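Local coordinates for pyocyanin demethylase (Mycobacterium fortuitum subsp. fortuitum DSM 46621 = ATCC 6841, PDB 5K21), which demethylates the Pseudomonas aeruginosa phenazine pyocyanin by a tautomerizing reaction and is captured with phenazin-1-ol in its pocket and a bound calcium ion, at residues 58-63 against 91-96; 74-79 against 98-103; 83-88 against 128-133. One frame throughout, in Å; residues are numbered along the deposited sequence.

In the fold
From the N terminus the chain reaches 58-63 first, then 74-79, 83-88, 91-96, 98-103 and finally 128-133, so each of the three contacts crosses both of the others and none is nested. Interaction 1 closes 27 intervening residues, interaction 2 closes 18 and interaction 3 closes 39. The side-chain contacts of all three lie mainly inside one antiparallel barrel. The disulfide between Cys60 and Cys74 joins interactions 1 and 2 at the phenazin-1-ol, which both touch. Strand 83-92 serves interactions 1 and 3, whose centres lie about 17 Å apart on opposite sides of the chain's centre. Backbone pairing, such as Ile78 with Ile85, connects interactions 2 and 3.

Interaction 1. Residues 58-63 against 91-96; sequences GACFFT and TPHTLA. With 6QF (phenazin-1-ol), chain F.
Two flat side chains meet as a T-shaped pair, the Phe62 ring directing its edge at the face of the His93 imidazole. Their planes stand at 70° and the ring centroids are 5.2 Å apart. The touching atoms are Phe62 CZ and His93 ND1, at 3.8 Å. The edge of the imidazole that carries NE2 belongs to the ligand: the oxygen O19 of phenazin-1-ol lies near the ring plane and accepts a hydrogen bond from His93 NE2 at 2.9 Å. His93 CE1 also comes close to this oxygen, at 3.2 Å. Cys60 approaches the same ring obliquely, its SG 5.1 Å from the imidazole centroid, and it is nearer to the ligand, with SG 3.3 Å from the phenazine N8.

With CG anti to the backbone N (chi1 -168°), the imidazole of His93 extends from the loop that follows strand 83-92 into the phenazine pocket. Strand 70-80 separates that strand from 51-65, which explains why side chains alone make this contact. The disulfide from Cys60 to Cys74 bonds across to that intervening strand and belongs to the pocket wall. Phe62 also packs on Asp38, one of the calcium ligands, so the aromatic pair lies between the metal-binding loop and the phenazine.

His93 is poorly ordered, and its position is correspondingly less certain than that of Phe62. Asp40 OD2 makes a further hydrogen bond to the phenazin-1-ol. Phe62 thus lies behind the imidazole as a second-shell group packed against His93, while the Cys60 sulfur and the His93 N-H meet the ligand itself, a chemistry consistent with recognition of an oxygenated phenazine and with fixing its orientation in the pocket.

Interaction 2. Residues 74-79 against 98-103; sequences CELTIH and FTMAIT. With 6QF (phenazin-1-ol), chain F.
Met100 rests its methyl group against Leu76 and Cys74: CE lies 4.0 Å from Leu76 CB and 4.1 Å from Cys74 CB, with the carbonyl oxygen of Cys74 equally close by. A bend at the last torsion (chi3 73°) turns CE toward this strand, while the sulfur remains beside the ligand, SD being 3.8 Å from C14 of phenazin-1-ol. Leu76 crosses the methionine at about a right angle and lays CD2 4.0 Å from Met100 SD. Phe98 adds the rim of its ring, CZ standing 3.4 Å from the same C14, which lies in the plane of the phenyl group. Cys74, disulfide-bonded to Cys60, completes this compact group with SG 3.7 Å from the ligand C15.

Strands 70-80 and 98-105 both flank strand 83-92 in the closed antiparallel barrel. Cys74, Phe98 and Met100 line the phenazine pocket, and the two strands meet over 83-92 without pairing their backbones.

The other side is much looser. Glu75 points its CB away from 98-103, and between it and Thr103 there is a bridging water, which donates to Glu75 OE1 at 3.2 Å and lies 2.6 Å from Thr103 OG1. Glu75 OE1 also forms a salt bridge with Arg88 of the third subunit, placing this polar, water-bridged side at the subunit interface, whereas Thr103 packs on Phe86 of the second subunit.

Interaction 3. Residues 83-88 against 128-133; sequences GEIFAR and YELKLT
Ile85 reaches Leu130 and Leu132 through methyl contacts, and the contact between them is entirely apolar. The terminal CD1 of Ile85 meets Leu130 CD2 at 3.8 Å and Leu132 CD2 at 4.0 Å, each time tip to tip. One isoleucine methyl therefore serves two leucines that are two positions apart on their strand, each offering its CD2 branch. The isoleucine is drawn out to full length by an extended second torsion (chi2 172°), which carries CD1 across to them. The Leu132 side chain is turned off a staggered rotamer where it offers CD2 to Ile85.

Such contact by side-chain ends is consistent with the barrel's topology. Strands 98-105 and 114-119 lie between 83-92 and 127-132 in the antiparallel sheet, and even the closest CA atoms, those of Ile85 and Leu132, are 9.6 Å apart. Residues pointing inward from these strands consequently meet across the barrel interior, where Ile102 packs against both Ile85 and Leu132 and Tyr109, from a loop, covers the same two residues.

Polar interactions are made with other partners. The backbone N of Glu84 is hydrogen-bonded to Thr106 OG1. Tyr128, a pocket residue that touches the phenazin-1-ol, is hydrogen-bonded through OH to Asp56 OD2, and Arg88 NH2 hydrogen-bonds to Thr77 OG1 of the second subunit.

Interaction 1. Residues 58-63 against 91-96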
loop_
_atom_site.group_PDB
_atom_site.type_symbol
_atom_site.label_atom_id
_atom_site.label_comp_id
_atom_site.label_asym_id
_atom_site.label_seq_id
_atom_site.Cartn_x
_atom_site.Cartn_y
_atom_site.Cartn_z
ATOM N N GLY B 58 7.149 -1.727 -7.130
ATOM C CA GLY B 58 6.765 -2.069 -5.779
ATOM C C GLY B 58 7.571 -1.312 -4.753
ATOM O O GLY B 58 8.509 -0.569 -5.074
ATOM N N ALA B 59 7.189 -1.546 -3.499
ATOM C CA ALA B 59 7.813 -0.901 -2.358
ATOM C C ALA B 59 7.815 -1.881 -1.201
ATOM O O ALA B 59 6.844 -2.621 -1.007
ATOM C CB ALA B 59 7.061 0.387 -1.988
ATOM N N CYS B 60 8.929 -1.911 -0.474
ATOM C CA CYS B 60 9.073 -2.711 0.736
ATOM C C CYS B 60 9.434 -1.790 1.885
ATOM O O CYS B 60 10.269 -0.896 1.728
ATOM C CB CYS B 60 10.151 -3.781 0.579
ATOM S SG CYS B 60 9.690 -5.111 -0.573
ATOM N N PHE B 61 8.769 -1.998 3.017
ATOM C CA PHE B 61 8.991 -1.239 4.245
ATOM C C PHE B 61 9.501 -2.190 5.315
ATOM O O PHE B 61 8.855 -3.205 5.590
ATOM C CB PHE B 61 7.691 -0.585 4.712
ATOM C CG PHE B 61 6.976 0.173 3.636
ATOM C CD1 PHE B 61 6.072 -0.459 2.799
ATOM C CD2 PHE B 61 7.218 1.514 3.453
ATOM C CE1 PHE B 61 5.428 0.254 1.772
ATOM C CE2 PHE B 61 6.583 2.231 2.447
ATOM C CZ PHE B 61 5.676 1.600 1.613
ATOM N N PHE B 62 10.643 -1.858 5.918
ATOM C CA PHE B 62 11.224 -2.667 6.986
ATOM C C PHE B 62 10.472 -2.363 8.283
ATOM O O PHE B 62 10.651 -1.311 8.900
ATOM C CB PHE B 62 12.723 -2.388 7.076
ATOM C CG PHE B 62 13.502 -2.935 5.910
ATOM C CD1 PHE B 62 13.492 -2.285 4.680
ATOM C CD2 PHE B 62 14.241 -4.102 6.035
ATOM C CE1 PHE B 62 14.188 -2.783 3.595
ATOM C CE2 PHE B 62 14.955 -4.610 4.948
ATOM C CZ PHE B 62 14.924 -3.942 3.720
ATOM N N THR B 63 9.623 -3.290 8.705
ATOM C CA THR B 63 8.789 -3.087 9.879
ATOM C C THR B 63 9.469 -3.544 11.152
ATOM O O THR B 63 9.117 -3.080 12.234
ATOM C CB THR B 63 7.463 -3.844 9.703
ATOM O OG1 THR B 63 7.742 -5.222 9.442
ATOM C CG2 THR B 63 6.680 -3.274 8.541
ATOM N N THR B 91 6.935 -10.638 5.388
ATOM C CA THR B 91 7.779 -11.827 5.497
ATOM C C THR B 91 9.176 -11.376 5.821
ATOM O O THR B 91 9.528 -10.204 5.638
ATOM C CB THR B 91 7.808 -12.629 4.188
ATOM O OG1 THR B 91 8.430 -11.829 3.175
ATOM C CG2 THR B 91 6.418 -13.009 3.713
ATOM N N PRO B 92 10.037 -12.289 6.257
ATOM C CA PRO B 92 11.464 -11.981 6.286
ATOM C C PRO B 92 11.941 -11.541 4.911
ATOM O O PRO B 92 11.473 -12.030 3.882
ATOM C CB PRO B 92 12.105 -13.301 6.728
ATOM C CG PRO B 92 11.023 -14.005 7.506
ATOM C CD PRO B 92 9.740 -13.622 6.818
ATOM N N HIS B 93 12.862 -10.588 4.904
ATOM C CA HIS B 93 13.404 -10.030 3.676
ATOM C C HIS B 93 14.847 -10.507 3.554
ATOM O O HIS B 93 15.808 -9.776 3.806
ATOM C CB HIS B 93 13.293 -8.506 3.688
ATOM C CG HIS B 93 13.557 -7.869 2.359
ATOM N ND1 HIS B 93 14.779 -7.329 2.020
ATOM C CD2 HIS B 93 12.750 -7.679 1.287
ATOM C CE1 HIS B 93 14.714 -6.837 0.795
ATOM N NE2 HIS B 93 13.494 -7.036 0.329
ATOM N N THR B 94 14.970 -11.785 3.216
ATOM C CA THR B 94 16.230 -12.495 3.094
ATOM C C THR B 94 16.297 -13.116 1.705
ATOM O O THR B 94 15.381 -12.974 0.897
ATOM C CB THR B 94 16.352 -13.574 4.177
ATOM O OG1 THR B 94 15.456 -14.651 3.876
ATOM C CG2 THR B 94 16.011 -13.011 5.545
ATOM N N LEU B 95 17.388 -13.823 1.426
ATOM C CA LEU B 95 17.518 -14.503 0.141
ATOM C C LEU B 95 16.613 -15.729 0.016
ATOM O O LEU B 95 16.464 -16.253 -1.092
ATOM C CB LEU B 95 18.979 -14.871 -0.109
ATOM C CG LEU B 95 19.949 -13.707 0.124
ATOM C CD1 LEU B 95 21.382 -14.129 -0.134
ATOM C CD2 LEU B 95 19.573 -12.494 -0.731
ATOM N N ALA B 96 16.036 -16.213 1.109
ATOM C CA ALA B 96 15.162 -17.373 1.036
ATOM C C ALA B 96 13.912 -17.067 0.209
ATOM O O ALA B 96 13.453 -15.925 0.152
ATOM C CB ALA B 96 14.734 -17.820 2.428
HETATM C C4 6QF F . 12.789 -5.989 -3.471
HETATM C C5 6QF F . 13.826 -5.126 -2.868
HETATM C C6 6QF F . 14.854 -4.599 -3.589
HETATM C C10 6QF F . 10.970 -7.562 -4.808
HETATM C C13 6QF F . 8.933 -8.929 -4.733
HETATM C C15 6QF F . 9.716 -7.915 -2.721
HETATM C C1 6QF F . 14.952 -4.868 -4.993
HETATM C C2 6QF F . 14.034 -5.643 -5.593
HETATM C C3 6QF F . 12.905 -6.247 -4.890
HETATM N N7 6QF F . 11.999 -7.028 -5.520
HETATM N N8 6QF F . 11.766 -6.528 -2.754
HETATM C C9 6QF F . 10.846 -7.308 -3.402
HETATM C C11 6QF F . 9.952 -8.403 -5.420
HETATM C C14 6QF F . 8.809 -8.679 -3.337
HETATM O O19 6QF F . 13.710 -4.890 -1.546
#

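Interaction 2. Residues 74-79 against 98-103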
loop_
_atom_site.group_PDB
_atom_site.type_symbol
_atom_site.label_atom_id
_atom_site.label_comp_id
_atom_site.label_asym_id
_atom_site.label_seq_id
_atom_site.Cartn_x
_atom_site.Cartn_y
_atom_site.Cartn_z
ATOM N N CYS B 74 5.765 -5.678 1.966
ATOM C CA CYS B 74 5.996 -5.392 0.554
ATOM C C CYS B 74 4.683 -5.351 -0.209
ATOM O O CYS B 74 3.753 -6.129 0.065
ATOM C CB CYS B 74 6.893 -6.429 -0.102
ATOM S SG CYS B 74 8.550 -6.473 0.533
ATOM N N GLU B 75 4.624 -4.416 -1.146
ATOM C CA GLU B 75 3.535 -4.267 -2.098
ATOM C C GLU B 75 4.124 -4.298 -3.498
ATOM O O GLU B 75 5.136 -3.639 -3.768
ATOM C CB GLU B 75 2.778 -2.944 -1.900
ATOM C CG GLU B 75 1.774 -2.903 -0.767
ATOM C CD GLU B 75 0.425 -3.526 -1.141
ATOM O OE1 GLU B 75 0.288 -4.076 -2.266
ATOM O OE2 GLU B 75 -0.510 -3.434 -0.319
ATOM N N LEU B 76 3.466 -5.037 -4.391
ATOM C CA LEU B 76 3.963 -5.263 -5.734
ATOM C C LEU B 76 2.813 -5.154 -6.718
ATOM O O LEU B 76 1.725 -5.670 -6.458
ATOM C CB LEU B 76 4.603 -6.663 -5.842
ATOM C CG LEU B 76 5.184 -7.096 -7.187
ATOM C CD1 LEU B 76 6.432 -6.267 -7.494
ATOM C CD2 LEU B 76 5.520 -8.578 -7.133
ATOM N N THR B 77 3.073 -4.501 -7.847
ATOM C CA THR B 77 2.169 -4.500 -8.987
ATOM C C THR B 77 2.905 -5.020 -10.202
ATOM O O THR B 77 3.944 -4.478 -10.590
ATOM C CB THR B 77 1.612 -3.117 -9.296
ATOM O OG1 THR B 77 0.876 -2.645 -8.177
ATOM C CG2 THR B 77 0.691 -3.158 -10.535
ATOM N N ILE B 78 2.329 -6.042 -10.816
ATOM C CA ILE B 78 2.819 -6.634 -12.051
ATOM C C ILE B 78 1.944 -6.141 -13.184
ATOM O O ILE B 78 0.713 -6.133 -13.058
ATOM C CB ILE B 78 2.784 -8.169 -11.949
ATOM C CG1 ILE B 78 3.915 -8.633 -11.036
ATOM C CG2 ILE B 78 2.815 -8.821 -13.352
ATOM C CD1 ILE B 78 3.778 -10.087 -10.570
ATOM N N HIS B 79 2.574 -5.678 -14.263
ATOM C CA HIS B 79 1.870 -5.267 -15.470
ATOM C C HIS B 79 2.193 -6.241 -16.593
ATOM O O HIS B 79 3.351 -6.339 -17.017
ATOM C CB HIS B 79 2.259 -3.838 -15.863
ATOM C CG HIS B 79 1.566 -3.327 -17.092
ATOM N ND1 HIS B 79 1.855 -3.791 -18.361
ATOM C CD2 HIS B 79 0.605 -2.384 -17.248
ATOM C CE1 HIS B 79 1.090 -3.167 -19.244
ATOM N NE2 HIS B 79 0.328 -2.303 -18.596
ATOM N N PHE B 98 10.187 -16.426 -0.598
ATOM C CA PHE B 98 9.058 -16.003 0.214
ATOM C C PHE B 98 7.834 -15.891 -0.672
ATOM O O PHE B 98 7.939 -15.706 -1.888
ATOM C CB PHE B 98 9.317 -14.672 0.939
ATOM C CG PHE B 98 9.610 -13.526 0.010
ATOM C CD1 PHE B 98 10.883 -13.341 -0.495
ATOM C CD2 PHE B 98 8.610 -12.643 -0.351
ATOM C CE1 PHE B 98 11.160 -12.270 -1.350
ATOM C CE2 PHE B 98 8.878 -11.566 -1.216
ATOM C CZ PHE B 98 10.152 -11.396 -1.706
ATOM N N THR B 99 6.672 -16.038 -0.051
ATOM C CA THR B 99 5.408 -16.119 -0.760
ATOM C C THR B 99 4.551 -14.921 -0.393
ATOM O O THR B 99 4.338 -14.629 0.789
ATOM C CB THR B 99 4.694 -17.426 -0.449
ATOM O OG1 THR B 99 5.491 -18.513 -0.935
ATOM C CG2 THR B 99 3.313 -17.464 -1.123
ATOM N N MET B 100 4.079 -14.238 -1.414
ATOM C CA MET B 100 3.195 -13.090 -1.325
ATOM C C MET B 100 1.778 -13.539 -1.613
ATOM O O MET B 100 1.553 -14.547 -2.293
ATOM C CB MET B 100 3.591 -12.003 -2.336
ATOM C CG MET B 100 5.067 -11.660 -2.366
ATOM S SD MET B 100 5.406 -10.289 -3.496
ATOM C CE MET B 100 4.730 -8.918 -2.564
ATOM N N ALA B 101 0.826 -12.818 -1.047
ATOM C CA ALA B 101 -0.574 -13.042 -1.338
ATOM C C ALA B 101 -0.937 -12.224 -2.564
ATOM O O ALA B 101 -0.634 -11.032 -2.627
ATOM C CB ALA B 101 -1.453 -12.652 -0.149
ATOM N N ILE B 102 -1.558 -12.873 -3.549
ATOM C CA ILE B 102 -2.141 -12.132 -4.659
ATOM C C ILE B 102 -3.519 -11.674 -4.217
ATOM O O ILE B 102 -4.376 -12.503 -3.892
ATOM C CB ILE B 102 -2.226 -12.993 -5.926
ATOM C CG1 ILE B 102 -0.826 -13.240 -6.484
ATOM C CG2 ILE B 102 -3.106 -12.303 -6.970
ATOM C CD1 ILE B 102 -0.808 -14.231 -7.647
ATOM N N THR B 103 -3.732 -10.351 -4.205
ATOM C CA THR B 103 -4.969 -9.791 -3.672
ATOM C C THR B 103 -5.961 -9.368 -4.740
ATOM O O THR B 103 -7.125 -9.121 -4.411
ATOM C CB THR B 103 -4.681 -8.575 -2.795
ATOM O OG1 THR B 103 -4.012 -7.602 -3.589
ATOM C CG2 THR B 103 -3.819 -8.951 -1.597
HETATM C C4 6QF F . 12.789 -5.989 -3.471
HETATM C C5 6QF F . 13.826 -5.126 -2.868
HETATM C C6 6QF F . 14.854 -4.599 -3.589
HETATM C C10 6QF F . 10.970 -7.562 -4.808
HETATM C C13 6QF F . 8.933 -8.929 -4.733
HETATM C C15 6QF F . 9.716 -7.915 -2.721
HETATM C C1 6QF F . 14.952 -4.868 -4.993
HETATM C C2 6QF F . 14.034 -5.643 -5.593
HETATM C C3 6QF F . 12.905 -6.247 -4.890
HETATM N N7 6QF F . 11.999 -7.028 -5.520
HETATM N N8 6QF F . 11.766 -6.528 -2.754
HETATM C C9 6QF F . 10.846 -7.308 -3.402
HETATM C C11 6QF F . 9.952 -8.403 -5.420
HETATM C C14 6QF F . 8.809 -8.679 -3.337
HETATM O O19 6QF F . 13.710 -4.890 -1.546
HETATM O O HOH W 1 -2.268 -5.957 -2.489
#

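Interaction 3. Residues 83-88 against 128-133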
loop_
_atom_site.group_PDB
_atom_site.type_symbol
_atom_site.label_atom_id
_atom_site.label_comp_id
_atom_site.label_asym_id
_atom_site.label_seq_id
_atom_site.Cartn_x
_atom_site.Cartn_y
_atom_site.Cartn_z
ATOM N N GLY B 83 -3.270 -7.799 -18.309
ATOM C CA GLY B 83 -3.795 -7.083 -17.166
ATOM C C GLY B 83 -2.736 -6.975 -16.090
ATOM O O GLY B 83 -1.598 -7.396 -16.268
ATOM N N GLU B 84 -3.145 -6.422 -14.955
ATOM C CA GLU B 84 -2.260 -6.247 -13.821
ATOM C C GLU B 84 -2.534 -7.282 -12.742
ATOM O O GLU B 84 -3.635 -7.815 -12.622
ATOM C CB GLU B 84 -2.428 -4.849 -13.229
ATOM C CG GLU B 84 -1.877 -3.737 -14.137
ATOM C CD GLU B 84 -2.013 -2.368 -13.500
ATOM O OE1 GLU B 84 -1.132 -1.516 -13.721
ATOM O OE2 GLU B 84 -2.992 -2.159 -12.759
ATOM N N ILE B 85 -1.519 -7.523 -11.920
ATOM C CA ILE B 85 -1.625 -8.422 -10.779
ATOM C C ILE B 85 -1.054 -7.704 -9.564
ATOM O O ILE B 85 0.038 -7.130 -9.634
ATOM C CB ILE B 85 -0.895 -9.754 -11.022
ATOM C CG1 ILE B 85 -1.527 -10.461 -12.222
ATOM C CG2 ILE B 85 -0.932 -10.640 -9.767
ATOM C CD1 ILE B 85 -0.792 -11.700 -12.691
ATOM N N PHE B 86 -1.794 -7.736 -8.464
ATOM C CA PHE B 86 -1.429 -7.077 -7.214
ATOM C C PHE B 86 -1.067 -8.117 -6.168
ATOM O O PHE B 86 -1.781 -9.101 -5.999
ATOM C CB PHE B 86 -2.581 -6.234 -6.682
ATOM C CG PHE B 86 -3.172 -5.324 -7.703
ATOM C CD1 PHE B 86 -2.365 -4.590 -8.536
ATOM C CD2 PHE B 86 -4.544 -5.222 -7.830
ATOM C CE1 PHE B 86 -2.910 -3.760 -9.490
ATOM C CE2 PHE B 86 -5.104 -4.409 -8.778
ATOM C CZ PHE B 86 -4.298 -3.667 -9.604
ATOM N N ALA B 87 0.031 -7.884 -5.454
ATOM C CA ALA B 87 0.484 -8.813 -4.438
ATOM C C ALA B 87 1.035 -8.051 -3.244
ATOM O O ALA B 87 1.502 -6.913 -3.362
ATOM C CB ALA B 87 1.557 -9.751 -4.989
ATOM N N ARG B 88 1.010 -8.710 -2.089
ATOM C CA ARG B 88 1.554 -8.107 -0.880
ATOM C C ARG B 88 2.074 -9.206 0.031
ATOM O O ARG B 88 1.633 -10.355 -0.034
ATOM C CB ARG B 88 0.517 -7.257 -0.143
ATOM C CG ARG B 88 -0.650 -8.067 0.402
ATOM C CD ARG B 88 -1.715 -7.147 0.958
ATOM N NE ARG B 88 -1.350 -6.576 2.254
ATOM C CZ ARG B 88 -1.875 -5.463 2.746
ATOM N NH1 ARG B 88 -2.759 -4.772 2.030
ATOM N NH2 ARG B 88 -1.513 -5.023 3.945
ATOM N N TYR B 128 9.404 -15.265 -10.249
ATOM C CA TYR B 128 8.118 -15.277 -9.571
ATOM C C TYR B 128 7.370 -16.505 -10.051
ATOM O O TYR B 128 7.225 -16.704 -11.269
ATOM C CB TYR B 128 7.259 -14.062 -9.900
ATOM C CG TYR B 128 7.817 -12.717 -9.588
ATOM C CD1 TYR B 128 8.753 -12.538 -8.594
ATOM C CD2 TYR B 128 7.368 -11.601 -10.293
ATOM C CE1 TYR B 128 9.264 -11.272 -8.311
ATOM C CE2 TYR B 128 7.863 -10.317 -10.003
ATOM C CZ TYR B 128 8.804 -10.168 -9.014
ATOM O OH TYR B 128 9.303 -8.902 -8.722
ATOM N N GLU B 129 6.852 -17.281 -9.112
ATOM C CA GLU B 129 5.996 -18.418 -9.445
ATOM C C GLU B 129 4.603 -18.118 -8.908
ATOM O O GLU B 129 4.411 -17.956 -7.700
ATOM C CB GLU B 129 6.566 -19.721 -8.882
ATOM C CG GLU B 129 5.751 -20.952 -9.248
ATOM C CD GLU B 129 5.687 -21.196 -10.775
ATOM O OE1 GLU B 129 6.710 -20.956 -11.466
ATOM O OE2 GLU B 129 4.622 -21.637 -11.279
ATOM N N LEU B 130 3.647 -17.992 -9.815
ATOM C CA LEU B 130 2.298 -17.575 -9.471
ATOM C C LEU B 130 1.342 -18.758 -9.495
ATOM O O LEU B 130 1.453 -19.633 -10.363
ATOM C CB LEU B 130 1.800 -16.522 -10.453
ATOM C CG LEU B 130 2.363 -15.117 -10.240
ATOM C CD1 LEU B 130 3.800 -15.049 -10.746
ATOM C CD2 LEU B 130 1.510 -14.107 -10.907
ATOM N N LYS B 131 0.435 -18.790 -8.520
ATOM C CA LYS B 131 -0.748 -19.643 -8.546
ATOM C C LYS B 131 -1.945 -18.725 -8.351
ATOM O O LYS B 131 -2.126 -18.159 -7.266
ATOM C CB LYS B 131 -0.705 -20.716 -7.467
ATOM C CG LYS B 131 -1.921 -21.659 -7.538
ATOM C CD LYS B 131 -1.990 -22.649 -6.394
ATOM C CE LYS B 131 -3.348 -23.346 -6.380
ATOM N NZ LYS B 131 -3.602 -24.141 -5.135
ATOM N N LEU B 132 -2.745 -18.556 -9.399
ATOM C CA LEU B 132 -3.879 -17.643 -9.380
ATOM C C LEU B 132 -5.163 -18.456 -9.382
ATOM O O LEU B 132 -5.305 -19.386 -10.181
ATOM C CB LEU B 132 -3.889 -16.725 -10.605
ATOM C CG LEU B 132 -2.801 -15.650 -10.632
ATOM C CD1 LEU B 132 -1.772 -16.061 -11.666
ATOM C CD2 LEU B 132 -3.337 -14.269 -10.869
ATOM N N THR B 133 -6.092 -18.089 -8.510
ATOM C CA THR B 133 -7.372 -18.774 -8.383
ATOM C C THR B 133 -8.522 -17.825 -8.723
ATOM O O THR B 133 -8.349 -16.599 -8.685
ATOM C CB THR B 133 -7.552 -19.353 -6.969
ATOM O OG1 THR B 133 -7.289 -18.339 -5.981
ATOM C CG2 THR B 133 -6.595 -20.523 -6.770
#